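Local structure of AlgX/AlgJ SGNH hydrolase-like domain-containing protein (Eubacterium siraeum, 4NZK) at residues Glu155-Arg160 with Glu166-Tyr171; Gly111-Pro116 with Ala151-Tyr156. The protein is of unknown function but belongs to the DHHW family, and is probably an SGNH hydrolase-like protein related to AlgX and AlgJ. One frame throughout, in Å; residues are numbered along the deposited sequence.

Contact 1: Glu155-Arg160 with Glu166-Tyr171; sequences EYIYTR and EPLGAY
Glu-166 and Tyr-156 meet with the carboxylate over one face of the phenol ring, offset toward its rim: Glu-166 OE2 is 3.4 Å from Tyr-156 CE1, and the two planes are 55° apart. The five residues that join 155-160 to 166-171 carry the Asp-His-His-Trp sequence that names the family, so the contact closes the base of that loop where helix 167-180 begins. Glu-166 is the N-cap residue. Its chain is bent at chi2 (-91°), which folds the carboxylate back against the aromatic ring instead of letting it run straight out. Beyond the ring, Tyr-156 OH is held by Asp-218 OD1 and Thr-219 N, while Glu-166 OE1 accepts from Thr-221 N; strand 218-224 thus fixes both partners.

Further along the helix, Leu-168 fills the other end. Its CG packs 4.0 Å from Ile-157 CG2, and its CD2 lies 3.7 Å from Glu-155 OE1, an oxygen whose hydrogen bond goes to Tyr-172 OH. A tight inverse gamma turn centred on Tyr-156, with a weak bond from Ile-157 N to Glu-155 O, shapes the opposing backbone. A water is hydrogen-bonded to Tyr-156 O at 2.8 Å and only weakly to Glu-166 OE1.

The CA atoms come closest at Ile-157 and Gly-169. Ile-157 O accepts from Glu-166 N at 2.8 Å, with the donor 45° out of the carbonyl plane, and the same oxygen receives a CA-H...O contact from Gly-169 CA at 3.5 Å.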
loop_
_atom_site.group_PDB
_atom_site.type_symbol
_atom_site.label_atom_id
_atom_site.label_comp_id
_atom_site.label_asym_id
_atom_site.label_seq_id
_atom_site.Cartn_x
_atom_site.Cartn_y
_atom_site.Cartn_z
ATOM N N GLU A 155 0.698 18.637 0.083
ATOM C CA GLU A 155 0.259 18.123 1.341
ATOM C C GLU A 155 1.258 17.099 1.899
ATOM O O GLU A 155 2.201 16.703 1.216
ATOM C CB GLU A 155 -1.134 17.511 1.199
ATOM C CG GLU A 155 -2.198 18.510 0.721
ATOM C CD GLU A 155 -3.427 17.817 0.214
ATOM O OE1 GLU A 155 -3.917 16.902 0.915
ATOM O OE2 GLU A 155 -3.870 18.157 -0.916
ATOM N N TYR A 156 1.055 16.672 3.139
ATOM C CA TYR A 156 1.994 15.756 3.815
ATOM C C TYR A 156 1.546 14.314 3.493
ATOM O O TYR A 156 1.090 13.554 4.351
ATOM C CB TYR A 156 1.976 16.039 5.308
ATOM C CG TYR A 156 3.114 15.495 6.154
ATOM C CD1 TYR A 156 4.052 14.583 5.665
ATOM C CD2 TYR A 156 3.229 15.893 7.470
ATOM C CE1 TYR A 156 5.087 14.114 6.470
ATOM C CE2 TYR A 156 4.251 15.433 8.277
ATOM C CZ TYR A 156 5.177 14.543 7.779
ATOM O OH TYR A 156 6.170 14.109 8.632
ATOM N N ILE A 157 1.740 13.953 2.230
ATOM C CA ILE A 157 1.257 12.683 1.711
ATOM C C ILE A 157 2.285 11.565 1.812
ATOM O O ILE A 157 1.935 10.374 1.818
ATOM C CB ILE A 157 0.743 12.786 0.258
ATOM C CG1 ILE A 157 1.741 13.504 -0.639
ATOM C CG2 ILE A 157 -0.630 13.465 0.273
ATOM C CD1 ILE A 157 1.487 13.229 -2.112
ATOM N N TYR A 158 3.560 11.949 1.890
ATOM C CA TYR A 158 4.642 10.974 2.041
ATOM C C TYR A 158 5.465 11.285 3.280
ATOM O O TYR A 158 5.615 12.418 3.675
ATOM C CB TYR A 158 5.577 10.938 0.826
ATOM C CG TYR A 158 5.056 10.154 -0.355
ATOM C CD1 TYR A 158 4.258 10.749 -1.325
ATOM C CD2 TYR A 158 5.365 8.774 -0.481
ATOM C CE1 TYR A 158 3.773 10.011 -2.367
ATOM C CE2 TYR A 158 4.887 8.041 -1.561
ATOM C CZ TYR A 158 4.089 8.686 -2.491
ATOM O OH TYR A 158 3.533 8.028 -3.582
ATOM N N THR A 159 5.971 10.242 3.919
ATOM C CA THR A 159 6.908 10.470 5.028
ATOM C C THR A 159 8.275 10.849 4.470
ATOM O O THR A 159 8.576 10.568 3.299
ATOM C CB THR A 159 7.064 9.235 5.879
ATOM O OG1 THR A 159 7.736 8.249 5.113
ATOM C CG2 THR A 159 5.689 8.724 6.328
ATOM N N ARG A 160 9.078 11.526 5.297
ATOM C CA ARG A 160 10.444 11.833 4.960
ATOM C C ARG A 160 11.398 10.703 5.390
ATOM O O ARG A 160 12.484 10.574 4.824
ATOM C CB ARG A 160 10.914 13.108 5.626
ATOM C CG ARG A 160 10.260 14.355 5.078
ATOM C CD ARG A 160 10.849 15.631 5.687
ATOM N NE ARG A 160 10.365 15.774 7.058
ATOM C CZ ARG A 160 10.995 15.360 8.154
ATOM N NH1 ARG A 160 12.216 14.833 8.132
ATOM N NH2 ARG A 160 10.392 15.472 9.310
ATOM N N GLU A 166 2.448 8.541 3.931
ATOM C CA GLU A 166 1.614 8.781 5.089
ATOM C C GLU A 166 0.220 8.264 4.781
ATOM O O GLU A 166 -0.161 8.143 3.596
ATOM C CB GLU A 166 1.504 10.284 5.357
ATOM C CG GLU A 166 2.761 10.960 5.940
ATOM C CD GLU A 166 2.810 10.987 7.467
ATOM O OE1 GLU A 166 1.780 10.731 8.132
ATOM O OE2 GLU A 166 3.895 11.371 8.009
ATOM N N PRO A 167 -0.574 7.999 5.820
ATOM C CA PRO A 167 -1.956 7.624 5.598
ATOM C C PRO A 167 -2.715 8.619 4.706
ATOM O O PRO A 167 -3.548 8.180 3.910
ATOM C CB PRO A 167 -2.517 7.525 7.014
ATOM C CG PRO A 167 -1.307 7.058 7.826
ATOM C CD PRO A 167 -0.175 7.859 7.245
ATOM N N LEU A 168 -2.379 9.905 4.723
ATOM C CA LEU A 168 -3.067 10.861 3.838
ATOM C C LEU A 168 -2.827 10.502 2.366
ATOM O O LEU A 168 -3.719 10.631 1.547
ATOM C CB LEU A 168 -2.625 12.291 4.147
ATOM C CG LEU A 168 -3.217 13.441 3.291
ATOM C CD1 LEU A 168 -4.719 13.508 3.432
ATOM C CD2 LEU A 168 -2.599 14.784 3.607
ATOM N N GLY A 169 -1.596 10.117 2.033
ATOM C CA GLY A 169 -1.285 9.664 0.678
ATOM C C GLY A 169 -2.119 8.445 0.329
ATOM O O GLY A 169 -2.709 8.364 -0.763
ATOM N N ALA A 170 -2.173 7.490 1.249
ATOM C CA ALA A 170 -2.945 6.269 1.020
ATOM C C ALA A 170 -4.406 6.588 0.818
ATOM O O ALA A 170 -5.076 5.901 0.038
ATOM C CB ALA A 170 -2.770 5.307 2.159
ATOM N N TYR A 171 -4.922 7.598 1.532
ATOM C CA TYR A 171 -6.305 8.018 1.345
ATOM C C TYR A 171 -6.581 8.448 -0.077
ATOM O O TYR A 171 -7.622 8.078 -0.653
ATOM C CB TYR A 171 -6.642 9.189 2.287
ATOM C CG TYR A 171 -7.989 9.800 2.064
ATOM C CD1 TYR A 171 -9.153 9.167 2.524
ATOM C CD2 TYR A 171 -8.130 10.966 1.339
ATOM C CE1 TYR A 171 -10.424 9.723 2.306
ATOM C CE2 TYR A 171 -9.406 11.543 1.124
ATOM C CZ TYR A 171 -10.543 10.907 1.595
ATOM O OH TYR A 171 -11.807 11.490 1.427
HETATM O O HOH W 1 0.153 13.514 6.996
#

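Contact 2: Gly111-Pro116 with Ala151-Tyr156; sequences GAYYLP and AHTNEY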
loop_
_atom_site.group_PDB
_atom_site.type_symbol
_atom_site.label_atom_id
_atom_site.label_comp_id
_atom_site.label_asym_id
_atom_site.label_seq_id
_atom_site.Cartn_x
_atom_site.Cartn_y
_atom_site.Cartn_z
ATOM N N GLY A 111 10.155 9.542 -4.370
ATOM C CA GLY A 111 11.066 10.054 -5.362
ATOM C C GLY A 111 10.408 10.402 -6.670
ATOM O O GLY A 111 10.987 11.145 -7.481
ATOM N N ALA A 112 9.208 9.884 -6.928
ATOM C CA ALA A 112 8.496 10.333 -8.130
ATOM C C ALA A 112 8.174 11.828 -8.112
ATOM O O ALA A 112 8.081 12.463 -9.183
ATOM C CB ALA A 112 7.199 9.609 -8.283
ATOM N N TYR A 113 7.989 12.372 -6.906
ATOM C CA TYR A 113 7.517 13.728 -6.750
ATOM C C TYR A 113 8.474 14.713 -6.088
ATOM O O TYR A 113 8.395 15.908 -6.350
ATOM C CB TYR A 113 6.231 13.731 -5.926
ATOM C CG TYR A 113 5.182 12.758 -6.414
ATOM C CD1 TYR A 113 4.596 12.919 -7.653
ATOM C CD2 TYR A 113 4.765 11.711 -5.637
ATOM C CE1 TYR A 113 3.645 12.011 -8.128
ATOM C CE2 TYR A 113 3.802 10.810 -6.083
ATOM C CZ TYR A 113 3.236 10.971 -7.340
ATOM O OH TYR A 113 2.300 10.062 -7.762
ATOM N N TYR A 114 9.336 14.219 -5.206
ATOM C CA TYR A 114 10.112 15.066 -4.310
ATOM C C TYR A 114 11.627 15.067 -4.490
ATOM O O TYR A 114 12.317 15.718 -3.720
ATOM C CB TYR A 114 9.801 14.643 -2.882
ATOM C CG TYR A 114 8.353 14.912 -2.502
ATOM C CD1 TYR A 114 7.902 16.195 -2.279
ATOM C CD2 TYR A 114 7.457 13.897 -2.360
ATOM C CE1 TYR A 114 6.582 16.444 -1.919
ATOM C CE2 TYR A 114 6.144 14.129 -1.979
ATOM C CZ TYR A 114 5.707 15.407 -1.770
ATOM O OH TYR A 114 4.400 15.581 -1.398
ATOM N N LEU A 115 12.131 14.364 -5.490
ATOM C CA LEU A 115 13.562 14.382 -5.748
ATOM C C LEU A 115 13.984 15.781 -6.153
ATOM O O LEU A 115 13.346 16.384 -7.032
ATOM C CB LEU A 115 13.892 13.325 -6.818
ATOM C CG LEU A 115 15.293 12.794 -6.941
ATOM C CD1 LEU A 115 15.762 12.139 -5.632
ATOM C CD2 LEU A 115 15.333 11.820 -8.095
ATOM N N PRO A 116 15.044 16.320 -5.510
ATOM C CA PRO A 116 15.399 17.683 -5.833
ATOM C C PRO A 116 16.073 17.803 -7.164
ATOM O O PRO A 116 16.431 16.794 -7.819
ATOM C CB PRO A 116 16.354 18.114 -4.711
ATOM C CG PRO A 116 16.603 16.944 -3.889
ATOM C CD PRO A 116 15.762 15.809 -4.335
ATOM N N ALA A 151 -1.608 15.157 -7.624
ATOM C CA ALA A 151 -2.446 16.336 -7.385
ATOM C C ALA A 151 -2.398 16.881 -5.943
ATOM O O ALA A 151 -2.984 17.922 -5.667
ATOM C CB ALA A 151 -3.873 15.998 -7.772
ATOM N N HIS A 152 -1.674 16.215 -5.044
ATOM C CA HIS A 152 -1.681 16.557 -3.636
ATOM C C HIS A 152 -0.299 16.636 -3.036
ATOM O O HIS A 152 -0.116 16.495 -1.807
ATOM C CB HIS A 152 -2.556 15.560 -2.879
ATOM C CG HIS A 152 -3.979 15.639 -3.281
ATOM N ND1 HIS A 152 -4.810 16.664 -2.870
ATOM C CD2 HIS A 152 -4.717 14.862 -4.106
ATOM C CE1 HIS A 152 -6.011 16.496 -3.401
ATOM N NE2 HIS A 152 -5.969 15.427 -4.185
ATOM N N THR A 153 0.683 16.899 -3.887
ATOM C CA THR A 153 2.082 16.902 -3.421
ATOM C C THR A 153 2.432 18.059 -2.462
ATOM O O THR A 153 3.436 18.009 -1.766
ATOM C CB THR A 153 3.068 16.873 -4.587
ATOM O OG1 THR A 153 2.808 17.959 -5.475
ATOM C CG2 THR A 153 2.994 15.537 -5.294
ATOM N N ASN A 154 1.629 19.118 -2.432
ATOM C CA ASN A 154 1.830 20.148 -1.436
ATOM C C ASN A 154 1.417 19.756 -0.031
ATOM O O ASN A 154 1.731 20.467 0.946
ATOM C CB ASN A 154 1.119 21.433 -1.852
ATOM C CG ASN A 154 1.765 22.094 -3.055
ATOM O OD1 ASN A 154 2.972 21.952 -3.301
ATOM N ND2 ASN A 154 0.997 22.862 -3.765
ATOM N N GLU A 155 0.698 18.637 0.083
ATOM C CA GLU A 155 0.259 18.123 1.341
ATOM C C GLU A 155 1.258 17.099 1.899
ATOM O O GLU A 155 2.201 16.703 1.216
ATOM C CB GLU A 155 -1.134 17.511 1.199
ATOM C CG GLU A 155 -2.198 18.510 0.721
ATOM C CD GLU A 155 -3.427 17.817 0.214
ATOM O OE1 GLU A 155 -3.917 16.902 0.915
ATOM O OE2 GLU A 155 -3.870 18.157 -0.916
ATOM N N TYR A 156 1.055 16.672 3.139
ATOM C CA TYR A 156 1.994 15.756 3.815
ATOM C C TYR A 156 1.546 14.314 3.493
ATOM O O TYR A 156 1.090 13.554 4.351
ATOM C CB TYR A 156 1.976 16.039 5.308
ATOM C CG TYR A 156 3.114 15.495 6.154
ATOM C CD1 TYR A 156 4.052 14.583 5.665
ATOM C CD2 TYR A 156 3.229 15.893 7.470
ATOM C CE1 TYR A 156 5.087 14.114 6.470
ATOM C CE2 TYR A 156 4.251 15.433 8.277
ATOM C CZ TYR A 156 5.177 14.543 7.779
ATOM O OH TYR A 156 6.170 14.109 8.632
#
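A phenol caught by a backbone carbonyl is the striking feature here: Tyr-114 OH donates to Thr-153 O over a short 2.6 Å. The donor lies only 18° from the carbonyl plane, at a C=O...O angle of 115°, and the oxygen sits at the edge of the Tyr-114 ring, near its plane. The carbonyl belongs to the type I beta turn from His-152 to Glu-155, so the hydroxyl ties a corner of that turn to 111-114. A phenylalanine in place of Tyr-114 would probably leave Thr-153 O without this donor and the turn less firmly anchored.

Thr-153 does the rest of the touching. Its methyl CG2, anti to its own carbonyl carbon, points at the neighbouring tyrosine and packs 3.7 Å from Tyr-113 CG, approaching the ring obliquely while the two side chains run roughly at right angles. Thr-153 CB, meanwhile, is 3.7 Å from Tyr-114 OH. Tyr-113 CB lies over one face of the Tyr-114 ring.

The turn is closed twice: by Glu-155 N to His-152 O at 3.0 Å, and by His-152 ND1 to Glu-155 OE2 at 2.6 Å. That second bond runs in the imidazole plane and meets the carboxylate on its syn side, though tilted out of the carboxylate plane. Tyr-172 stacks on the same imidazole and hydrogen-bonds through its OH to Glu-155 OE1.

Around this surface contact, Tyr-113 packs against helix 145-150 and hydrogen-bonds through OH to Tyr-146 O, the Tyr-114 ring meets Trp-72 of strand 70-75, and Leu-115 and Pro-116 pack on strand 62-67.

Overall arrangement
Contacts 1 and 2 follow one another along the chain and share Glu-155 and Tyr-156; their centres are about 10 Å apart. The turn held in contact 2 runs directly into the backbone that meets helix 167-180 in contact 1. Side chains also join them: Ile-157 CG1 packs 3.5 Å from Tyr-114 OH, and Tyr-158 CD1 lies 3.9 Å from Tyr-114 CE2, so the tyrosine pair of 111-116 backs the inner segment. Contact 1 is buried, about 11 Å from the chain's centre, and contact 2 lies nearer the surface at about 17 Å. Contact 1 brackets the DHHW loop, probably part of the functional site though no ligand marks it; contact 2 holds the backbone leading into it.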